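Local coordinates for protein D-alanyl-D-alanine carboxypeptidase DacB2 (Mycobacterium tuberculosis H37Rv, PDB 4RYE) that acts as a D,D-carboxypeptidase on peptidoglycan stem peptides, probably cleaving their terminal D-Ala-D-Ala in mycobacterial cell-wall biogenesis, at residues 39-52 and 150-162. Sequence-based numbering, arbitrary orientation.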
ATOM      1  N   GLN A  39       8.816  -4.938  13.845  1.00 18.08           N
ATOM      2  CA  GLN A  39       8.615  -3.998  12.750  1.00 17.29           C
ATOM      3  C   GLN A  39       9.789  -3.894  11.762  1.00 19.28           C
ATOM      4  O   GLN A  39       9.651  -3.286  10.709  1.00 18.23           O
ATOM      5  CB  GLN A  39       8.237  -2.609  13.286  1.00 20.38           C
ATOM      6  CG  GLN A  39       9.301  -1.954  14.142  1.00 23.45           C
ATOM      7  CD  GLN A  39       9.040  -2.150  15.628  1.00 39.41           C
ATOM      8  OE1 GLN A  39       8.747  -3.267  16.088  1.00 37.96           O
ATOM      9  NE2 GLN A  39       9.134  -1.062  16.388  1.00 38.28           N
ATOM     10  N   ASN A  40      10.942  -4.471  12.096  1.00 20.61           N
ATOM     11  CA  ASN A  40      12.076  -4.471  11.171  1.00 21.09           C
ATOM     12  C   ASN A  40      12.365  -5.850  10.567  1.00 22.81           C
ATOM     13  O   ASN A  40      13.395  -6.050   9.924  1.00 24.65           O
ATOM     14  CB  ASN A  40      13.340  -3.937  11.856  1.00 21.14           C
ATOM     15  CG  ASN A  40      13.165  -2.522  12.382  1.00 24.54           C
ATOM     16  OD1 ASN A  40      12.626  -1.654  11.698  1.00 20.62           O
ATOM     17  ND2 ASN A  40      13.600  -2.295  13.612  1.00 27.48           N
ATOM     18  N   VAL A  41      11.461  -6.802  10.783  1.00 19.42           N
ATOM     19  CA  VAL A  41      11.634  -8.147  10.234  1.00 21.54           C
ATOM     20  C   VAL A  41      11.103  -8.184   8.799  1.00 20.55           C
ATOM     21  O   VAL A  41       9.961  -7.782   8.548  1.00 18.98           O
ATOM     22  CB  VAL A  41      10.925  -9.206  11.113  1.00 21.28           C
ATOM     23  CG1 VAL A  41      10.903 -10.562  10.418  1.00 28.14           C
ATOM     24  CG2 VAL A  41      11.607  -9.309  12.477  1.00 21.06           C
ATOM     25  N   ALA A  42      11.924  -8.655   7.858  1.00 20.10           N
ATOM     26  CA  ALA A  42      11.555  -8.641   6.436  1.00 18.10           C
ATOM     27  C   ALA A  42      10.593  -9.764   6.066  1.00 22.62           C
ATOM     28  O   ALA A  42      10.782 -10.916   6.456  1.00 24.84           O
ATOM     29  CB  ALA A  42      12.805  -8.701   5.539  1.00 17.28           C
ATOM     30  N   HIS A  43       9.562  -9.407   5.308  1.00 19.34           N
ATOM     31  CA  HIS A  43       8.597 -10.360   4.758  1.00 19.16           C
ATOM     32  C   HIS A  43       8.216  -9.860   3.367  1.00 17.38           C
ATOM     33  O   HIS A  43       8.450  -8.697   3.041  1.00 17.14           O
ATOM     34  CB  HIS A  43       7.338 -10.453   5.640  1.00 20.41           C
ATOM     35  CG  HIS A  43       7.563 -11.126   6.957  1.00 23.02           C
ATOM     36  ND1 HIS A  43       7.835 -12.476   7.072  1.00 23.80           N
ATOM     37  CD2 HIS A  43       7.553 -10.636   8.222  1.00 24.81           C
ATOM     38  CE1 HIS A  43       7.981 -12.785   8.348  1.00 26.84           C
ATOM     39  NE2 HIS A  43       7.819 -11.687   9.067  1.00 25.32           N
ATOM     40  N   PRO A  44       7.658 -10.739   2.529  1.00 18.27           N
ATOM     41  CA  PRO A  44       7.196 -10.281   1.212  1.00 20.96           C
ATOM     42  C   PRO A  44       6.056  -9.279   1.367  1.00 15.72           C
ATOM     43  O   PRO A  44       5.203  -9.460   2.238  1.00 18.94           O
ATOM     44  CB  PRO A  44       6.696 -11.572   0.548  1.00 22.48           C
ATOM     45  CG  PRO A  44       7.493 -12.680   1.247  1.00 20.96           C
ATOM     46  CD  PRO A  44       7.592 -12.205   2.672  1.00 22.32           C
ATOM     47  N   PRO A  45       6.053  -8.223   0.545  1.00 21.66           N
ATOM     48  CA  PRO A  45       5.064  -7.153   0.685  1.00 14.39           C
ATOM     49  C   PRO A  45       3.755  -7.382  -0.069  1.00 16.72           C
ATOM     50  O   PRO A  45       2.768  -6.712   0.243  1.00 20.38           O
ATOM     51  CB  PRO A  45       5.788  -5.957   0.073  1.00 16.63           C
ATOM     52  CG  PRO A  45       6.640  -6.563  -1.009  1.00 20.82           C
ATOM     53  CD  PRO A  45       7.136  -7.857  -0.390  1.00 22.28           C
ATOM     54  N   ALA A  46       3.739  -8.304  -1.032  1.00 19.98           N
ATOM     55  CA  ALA A  46       2.608  -8.418  -1.951  1.00 19.28           C
ATOM     56  C   ALA A  46       2.235  -7.032  -2.484  1.00 17.76           C
ATOM     57  O   ALA A  46       3.109  -6.195  -2.699  1.00 20.10           O
ATOM     58  CB  ALA A  46       1.408  -9.087  -1.275  1.00 22.09           C
ATOM     59  N   SER A  47       0.937  -6.786  -2.662  1.00 18.26           N
ATOM     60  CA  SER A  47       0.460  -5.576  -3.340  1.00 17.00           C
ATOM     61  C   SER A  47       0.701  -4.270  -2.581  1.00 15.53           C
ATOM     62  O   SER A  47       0.477  -3.196  -3.133  1.00 18.46           O
ATOM     63  CB  SER A  47      -1.033  -5.700  -3.688  1.00 21.35           C
ATOM     64  OG  SER A  47      -1.238  -6.444  -4.877  1.00 29.25           O
ATOM     65  N   THR A  48       1.142  -4.332  -1.328  1.00 16.73           N
ATOM     66  CA  THR A  48       1.516  -3.082  -0.659  1.00 15.65           C
ATOM     67  C   THR A  48       2.637  -2.376  -1.418  1.00 17.46           C
ATOM     68  O   THR A  48       2.751  -1.150  -1.379  1.00 15.31           O
ATOM     69  CB  THR A  48       1.936  -3.282   0.810  1.00 17.74           C
ATOM     70  OG1 THR A  48       3.068  -4.165   0.879  1.00 16.68           O
ATOM     71  CG2 THR A  48       0.771  -3.822   1.630  1.00 17.93           C
ATOM     72  N   ILE A  49       3.455  -3.153  -2.124  1.00 19.31           N
ATOM     73  CA  ILE A  49       4.550  -2.588  -2.906  1.00 16.82           C
ATOM     74  C   ILE A  49       4.037  -1.727  -4.066  1.00 16.34           C
ATOM     75  O   ILE A  49       4.784  -0.923  -4.621  1.00 16.97           O
ATOM     76  CB  ILE A  49       5.519  -3.682  -3.424  1.00 17.41           C
ATOM     77  CG1 ILE A  49       6.956  -3.152  -3.502  1.00 21.00           C
ATOM     78  CG2 ILE A  49       5.082  -4.199  -4.785  1.00 17.30           C
ATOM     79  CD1 ILE A  49       7.552  -2.766  -2.164  1.00 19.06           C
ATOM     80  N   LYS A  50       2.758  -1.868  -4.419  1.00 13.14           N
ATOM     81  CA  LYS A  50       2.170  -0.988  -5.440  1.00 17.86           C
ATOM     82  C   LYS A  50       2.205   0.484  -5.029  1.00 18.66           C
ATOM     83  O   LYS A  50       2.173   1.367  -5.878  1.00 15.22           O
ATOM     84  CB  LYS A  50       0.730  -1.406  -5.778  1.00 13.81           C
ATOM     85  CG  LYS A  50       0.612  -2.718  -6.568  1.00 14.98           C
ATOM     86  CD  LYS A  50      -0.861  -3.036  -6.819  1.00 16.35           C
ATOM     87  CE  LYS A  50      -1.060  -4.153  -7.838  1.00 17.23           C
ATOM     88  NZ  LYS A  50      -0.867  -5.484  -7.220  1.00 20.92           N
ATOM     89  N   VAL A  51       2.259   0.757  -3.730  1.00 14.74           N
ATOM     90  CA  VAL A  51       2.406   2.137  -3.263  1.00 11.01           C
ATOM     91  C   VAL A  51       3.747   2.717  -3.717  1.00 14.21           C
ATOM     92  O   VAL A  51       3.844   3.885  -4.120  1.00 14.65           O
ATOM     93  CB  VAL A  51       2.294   2.228  -1.720  1.00 17.57           C
ATOM     94  CG1 VAL A  51       2.493   3.665  -1.253  1.00 19.98           C
ATOM     95  CG2 VAL A  51       0.938   1.698  -1.240  1.00 14.08           C
ATOM     96  N   LEU A  52       4.788   1.904  -3.643  1.00 12.27           N
ATOM     97  CA  LEU A  52       6.101   2.304  -4.124  1.00 14.65           C
ATOM     98  C   LEU A  52       6.094   2.532  -5.640  1.00 15.25           C
ATOM     99  O   LEU A  52       6.713   3.469  -6.135  1.00 14.08           O
ATOM    100  CB  LEU A  52       7.133   1.246  -3.743  1.00 17.80           C
ATOM    101  CG  LEU A  52       8.599   1.582  -4.000  1.00 20.69           C
ATOM    102  CD1 LEU A  52       8.960   2.875  -3.275  1.00 15.90           C
ATOM    103  CD2 LEU A  52       9.483   0.425  -3.551  1.00 19.30           C
ATOM    104  N   SER A 150      10.164 -13.218  -4.147  1.00 25.73           N
ATOM    105  CA  SER A 150       8.939 -12.614  -3.615  1.00 26.63           C
ATOM    106  C   SER A 150       9.130 -11.148  -3.263  1.00 26.17           C
ATOM    107  O   SER A 150       8.156 -10.403  -3.112  1.00 27.32           O
ATOM    108  CB  SER A 150       8.464 -13.365  -2.363  1.00 29.21           C
ATOM    109  OG  SER A 150       8.131 -14.709  -2.669  1.00 37.93           O
ATOM    110  N   GLY A 151      10.382 -10.736  -3.116  1.00 17.79           N
ATOM    111  CA  GLY A 151      10.666  -9.376  -2.690  1.00 16.66           C
ATOM    112  C   GLY A 151      10.561  -9.274  -1.179  1.00 18.66           C
ATOM    113  O   GLY A 151      10.281 -10.270  -0.489  1.00 16.54           O
ATOM    114  N   ALA A 152      10.769  -8.069  -0.657  1.00 15.70           N
ATOM    115  CA  ALA A 152      10.834  -7.885   0.779  1.00 17.38           C
ATOM    116  C   ALA A 152      10.492  -6.468   1.165  1.00 16.93           C
ATOM    117  O   ALA A 152      10.812  -5.524   0.446  1.00 17.73           O
ATOM    118  CB  ALA A 152      12.228  -8.225   1.292  1.00 19.29           C
ATOM    119  N   SER A 153       9.845  -6.329   2.317  1.00 18.41           N
ATOM    120  CA  SER A 153       9.777  -5.037   2.998  1.00 17.97           C
ATOM    121  C   SER A 153       9.597  -5.300   4.488  1.00 20.98           C
ATOM    122  O   SER A 153       9.594  -6.454   4.922  1.00 17.10           O
ATOM    123  CB  SER A 153       8.641  -4.164   2.442  1.00 17.70           C
ATOM    124  OG  SER A 153       8.788  -2.816   2.901  1.00 15.24           O
ATOM    125  N   THR A 154       9.455  -4.240   5.273  1.00 17.35           N
ATOM    126  CA  THR A 154       9.231  -4.389   6.707  1.00 17.94           C
ATOM    127  C   THR A 154       8.076  -3.474   7.050  1.00 17.12           C
ATOM    128  O   THR A 154       7.758  -2.566   6.270  1.00 15.57           O
ATOM    129  CB  THR A 154      10.469  -3.994   7.539  1.00 21.14           C
ATOM    130  OG1 THR A 154      10.765  -2.603   7.333  1.00 16.75           O
ATOM    131  CG2 THR A 154      11.692  -4.847   7.141  1.00 16.99           C
ATOM    132  N   ALA A 155       7.435  -3.711   8.190  1.00 15.19           N
ATOM    133  CA  ALA A 155       6.360  -2.830   8.641  1.00 16.68           C
ATOM    134  C   ALA A 155       6.866  -1.388   8.725  1.00 13.52           C
ATOM    135  O   ALA A 155       6.197  -0.450   8.289  1.00 13.36           O
ATOM    136  CB  ALA A 155       5.814  -3.299   9.994  1.00 17.01           C
ATOM    137  N   HIS A 156       8.068  -1.225   9.267  1.00 13.85           N
ATOM    138  CA  HIS A 156       8.722   0.079   9.321  1.00 15.41           C
ATOM    139  C   HIS A 156       8.884   0.702   7.934  1.00 15.72           C
ATOM    140  O   HIS A 156       8.466   1.846   7.708  1.00 14.50           O
ATOM    141  CB  HIS A 156      10.083  -0.038  10.023  1.00 14.76           C
ATOM    142  CG  HIS A 156      10.934   1.183   9.890  1.00 19.02           C
ATOM    143  ND1 HIS A 156      11.707   1.438   8.772  1.00 23.35           N
ATOM    144  CD2 HIS A 156      11.140   2.225  10.733  1.00 23.70           C
ATOM    145  CE1 HIS A 156      12.352   2.580   8.936  1.00 26.44           C
ATOM    146  NE2 HIS A 156      12.029   3.075  10.117  1.00 25.31           N
ATOM    147  N   ASP A 157       9.491  -0.023   6.996  1.00 12.61           N
ATOM    148  CA  ASP A 157       9.647   0.537   5.651  1.00 16.37           C
ATOM    149  C   ASP A 157       8.315   0.840   4.964  1.00 18.21           C
ATOM    150  O   ASP A 157       8.206   1.821   4.228  1.00 14.17           O
ATOM    151  CB  ASP A 157      10.476  -0.383   4.747  1.00 15.01           C
ATOM    152  CG  ASP A 157      11.954  -0.339   5.064  1.00 22.21           C
ATOM    153  OD1 ASP A 157      12.318   0.214   6.125  1.00 19.03           O
ATOM    154  OD2 ASP A 157      12.756  -0.873   4.256  1.00 21.69           O
ATOM    155  N   LEU A 158       7.309  -0.008   5.174  1.00 16.46           N
ATOM    156  CA  LEU A 158       6.010   0.237   4.550  1.00 15.81           C
ATOM    157  C   LEU A 158       5.407   1.583   4.986  1.00 13.91           C
ATOM    158  O   LEU A 158       4.887   2.320   4.152  1.00 15.61           O
ATOM    159  CB  LEU A 158       5.024  -0.924   4.798  1.00 12.49           C
ATOM    160  CG  LEU A 158       5.314  -2.226   4.045  1.00 16.17           C
ATOM    161  CD1 LEU A 158       4.242  -3.282   4.363  1.00 17.79           C
ATOM    162  CD2 LEU A 158       5.377  -1.969   2.544  1.00 18.73           C
ATOM    163  N   VAL A 159       5.476   1.909   6.272  1.00 14.69           N
ATOM    164  CA  VAL A 159       4.914   3.189   6.724  1.00 17.13           C
ATOM    165  C   VAL A 159       5.780   4.361   6.278  1.00 15.00           C
ATOM    166  O   VAL A 159       5.277   5.453   6.048  1.00 16.67           O
ATOM    167  CB  VAL A 159       4.608   3.248   8.253  1.00 14.96           C
ATOM    168  CG1 VAL A 159       3.612   2.162   8.638  1.00 14.50           C
ATOM    169  CG2 VAL A 159       5.872   3.152   9.114  1.00 13.93           C
ATOM    170  N   VAL A 160       7.080   4.130   6.148  1.00 12.88           N
ATOM    171  CA  VAL A 160       7.970   5.153   5.619  1.00 12.67           C
ATOM    172  C   VAL A 160       7.585   5.447   4.175  1.00 13.11           C
ATOM    173  O   VAL A 160       7.507   6.610   3.746  1.00 13.15           O
ATOM    174  CB  VAL A 160       9.445   4.703   5.724  1.00 12.68           C
ATOM    175  CG1 VAL A 160      10.360   5.616   4.896  1.00 15.79           C
ATOM    176  CG2 VAL A 160       9.882   4.682   7.204  1.00 13.25           C
ATOM    177  N   ILE A 161       7.322   4.394   3.418  1.00 11.87           N
ATOM    178  CA  ILE A 161       6.936   4.568   2.016  1.00 11.62           C
ATOM    179  C   ILE A 161       5.549   5.204   1.916  1.00 18.54           C
ATOM    180  O   ILE A 161       5.331   6.120   1.116  1.00 13.16           O
ATOM    181  CB  ILE A 161       6.984   3.211   1.266  1.00 11.41           C
ATOM    182  CG1 ILE A 161       8.444   2.819   1.008  1.00 14.31           C
ATOM    183  CG2 ILE A 161       6.214   3.274  -0.053  1.00 12.78           C
ATOM    184  CD1 ILE A 161       8.682   1.319   0.803  1.00 15.90           C
ATOM    185  N   PHE A 162       4.615   4.744   2.743  1.00 12.41           N
ATOM    186  CA  PHE A 162       3.266   5.299   2.713  1.00 13.12           C
ATOM    187  C   PHE A 162       3.212   6.769   3.135  1.00 12.59           C
ATOM    188  O   PHE A 162       2.386   7.548   2.650  1.00 15.38           O
ATOM    189  CB  PHE A 162       2.332   4.491   3.604  1.00 13.29           C
ATOM    190  CG  PHE A 162       0.891   4.616   3.209  1.00 16.60           C
ATOM    191  CD1 PHE A 162       0.395   3.895   2.139  1.00 18.69           C
ATOM    192  CD2 PHE A 162       0.034   5.457   3.902  1.00 15.99           C
ATOM    193  CE1 PHE A 162      -0.941   4.004   1.762  1.00 19.30           C
ATOM    194  CE2 PHE A 162      -1.306   5.577   3.532  1.00 19.24           C
ATOM    195  CZ  PHE A 162      -1.791   4.848   2.458  1.00 16.72           C
TER
HETATM  196  O   HOH W   1      12.926  -2.048   8.789  1.00 18.87           O
HETATM  197  O   HOH W   2       8.099  -6.240   9.675  1.00 16.62           O
HETATM  198  O   HOH W   3       5.421  -9.989  -2.709  1.00 23.06           O
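His-43 and Ser-153 pair as a single antiparallel, hydrogen-bonded bridge that ties the approach to the SxxK helix of this S11 penicillin-binding protein, of the beta-lactamase clan, to the lead-in of helix 155-166. His-43 N gives to Ser-153 O at 3.0 Å and Ser-153 N to His-43 O, both bonds nearly straight. Next to the bridge, Pro-45 CD lies 3.6 Å from Ala-152 N. The buried, apolar part lies where the helices meet: Val-51 CG1, anti to its backbone N (chi1 178°), touches Ile-161 CG2 at 3.9 Å and reaches Phe-162 CD1, with the phenylalanine side chain running across at about a right angle. Thr-48 OG1 rests on Leu-158 CD2 while donating to Pro-45 O, which also accepts from Thr-48 N on the same face of its carbonyl plane and bonds Thr-218 OG1. The two Thr-48 bonds close the turn around Ser-47, the inferred acyl-ester nucleophile; its OG accepts from Lys-50 NZ and bonds Ser-102 OG. The end at 39-42 is the solvent side, joined partly through water. One water joins Asn-40 OD1 to Thr-154 OG1, the N-cap acceptor of Asp-157 N; a second links Val-41 O to Ala-155 N. Gln-39 O takes His-156 N in its carbonyl plane. Asn-40 OD1 lies 3.4 Å from His-156 CB and nears the ring obliquely, amide and ring planes 66° apart. The ring bonds C-terminal Leu-269 through NE2, and its ND1 meets Asp-157 OD1 in the ring plane at 3.0 Å.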